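Local atomic coordinates of putative uronate isomerase (Thermotoga maritima, PDB entry 4NAR), a protein that may act as a lactate racemase or a related sugar-acid isomerase, though its activity is not firmly established. Residues E17-L22 with H46-N51. Residues are numbered along the deposited sequence; the frame is centred on the assembly and turned at random.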
# COMPACT_ATOMS: atom_id res chain seq x y z
N GLU A 17 8.23 22.07 -15.05
CA GLU A 17 8.00 22.20 -16.49
C GLU A 17 6.87 21.27 -16.95
O GLU A 17 6.02 21.65 -17.75
CB GLU A 17 9.29 21.93 -17.29
CG GLU A 17 9.09 21.64 -18.79
CD GLU A 17 8.72 22.88 -19.63
OE1 GLU A 17 9.64 23.57 -20.13
OE2 GLU A 17 7.50 23.14 -19.81
N GLY A 18 6.88 20.05 -16.44
CA GLY A 18 5.82 19.09 -16.72
C GLY A 18 4.47 19.56 -16.20
O GLY A 18 3.48 19.54 -16.93
N LEU A 19 4.44 20.00 -14.94
CA LEU A 19 3.19 20.46 -14.32
C LEU A 19 2.67 21.74 -14.97
O LEU A 19 1.45 21.92 -15.10
CB LEU A 19 3.37 20.64 -12.81
CG LEU A 19 3.77 19.36 -12.04
CD1 LEU A 19 3.88 19.63 -10.54
CD2 LEU A 19 2.80 18.20 -12.31
N SER A 20 3.59 22.62 -15.35
CA SER A 20 3.19 23.85 -16.04
C SER A 20 2.48 23.48 -17.33
O SER A 20 1.41 24.01 -17.66
CB SER A 20 4.41 24.73 -16.34
OG SER A 20 4.04 26.10 -16.42
N LYS A 21 3.09 22.54 -18.05
CA LYS A 21 2.56 22.04 -19.31
C LYS A 21 1.14 21.48 -19.12
O LYS A 21 0.21 21.87 -19.84
CB LYS A 21 3.50 20.97 -19.87
CG LYS A 21 3.08 20.36 -21.19
CD LYS A 21 4.13 19.37 -21.69
CE LYS A 21 3.74 18.76 -23.04
NZ LYS A 21 4.54 17.54 -23.39
N LEU A 22 0.98 20.58 -18.15
CA LEU A 22 -0.32 19.97 -17.84
C LEU A 22 -1.41 21.00 -17.48
O LEU A 22 -2.55 20.89 -17.96
CB LEU A 22 -0.15 18.95 -16.71
CG LEU A 22 -1.38 18.58 -15.88
CD1 LEU A 22 -2.27 17.60 -16.61
CD2 LEU A 22 -0.93 18.01 -14.55
N HIS A 46 5.18 16.27 -2.03
CA HIS A 46 5.31 17.69 -1.69
C HIS A 46 5.84 18.55 -2.85
O HIS A 46 5.40 19.69 -3.01
CB HIS A 46 6.16 17.87 -0.42
CG HIS A 46 7.61 17.49 -0.57
ND1 HIS A 46 8.62 18.42 -0.48
CD2 HIS A 46 8.20 16.29 -0.77
CE1 HIS A 46 9.79 17.80 -0.63
NE2 HIS A 46 9.56 16.52 -0.81
N LEU A 47 6.75 18.00 -3.65
CA LEU A 47 7.24 18.69 -4.84
C LEU A 47 6.17 18.77 -5.92
O LEU A 47 6.12 19.73 -6.69
CB LEU A 47 8.49 18.00 -5.42
CG LEU A 47 9.83 17.95 -4.66
CD1 LEU A 47 10.85 17.13 -5.45
CD2 LEU A 47 10.38 19.35 -4.38
N VAL A 48 5.30 17.77 -5.99
CA VAL A 48 4.27 17.75 -7.02
C VAL A 48 3.08 18.62 -6.63
O VAL A 48 2.64 19.50 -7.38
CB VAL A 48 3.78 16.31 -7.29
CG1 VAL A 48 2.77 16.28 -8.45
CG2 VAL A 48 4.95 15.40 -7.58
N ALA A 49 2.54 18.35 -5.43
CA ALA A 49 1.35 19.03 -4.94
C ALA A 49 1.54 20.55 -4.85
O ALA A 49 0.72 21.32 -5.36
CB ALA A 49 0.96 18.47 -3.59
N LYS A 50 2.60 20.98 -4.18
CA LYS A 50 2.81 22.41 -3.96
C LYS A 50 2.97 23.19 -5.28
O LYS A 50 2.49 24.31 -5.40
CB LYS A 50 3.98 22.66 -2.99
CG LYS A 50 5.32 22.98 -3.65
CD LYS A 50 6.47 22.93 -2.65
CE LYS A 50 7.77 23.46 -3.27
NZ LYS A 50 8.95 22.97 -2.51
N ASN A 51 3.62 22.57 -6.27
CA ASN A 51 3.83 23.24 -7.55
C ASN A 51 2.57 23.23 -8.39
O ASN A 51 2.24 24.23 -9.02
CB ASN A 51 5.02 22.66 -8.31
CG ASN A 51 6.35 23.17 -7.76
OD1 ASN A 51 6.58 24.38 -7.71
ND2 ASN A 51 7.21 22.25 -7.32
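L19 is the one residue of 17-22 that meets 46-51, and it does so through a single methyl, CD1. The CG of L19 lies anti to its own carbonyl carbon. The chain then runs on extended (chi2 -178°), which carries CD1 across to the second helix. L47 only borders the contact. L47 O instead accepts a hydrogen bond from N51 ND2 at 2.8 Å, with an N-H...O angle of 151°. The donor lies in the plane of that carbonyl. V48 gives two surfaces to the same methyl. V48 O stands 3.4 Å from L19 CD1, the closest approach between the segments. V48 CG1 lies 4.1 Å from L19 CD1, an apolar contact. N51 adds its CB, 3.9 Å from L19 CD1. The side chains of L19 and N51 cross at about a right angle. The amide end of N51 turns back along its own helix. There ND2 is held twice, by L47 O and by E12 of helix 12-24. Thus a polar link between the two helices runs beside the leucine contact, although no hydrogen bond joins 17-22 to 46-51. L19 and V48 both also touch L221 of strand 217-227, and F55 packs on L19 one to two turns further along helix 45-58. The segment axes come within 10.4 Å and cross at -38°. This is the packing of neighbouring helices, here 12-24 and 45-58, layered over a mixed beta-sheet in an alpha/beta domain, within the lactate racemase N-terminal family region.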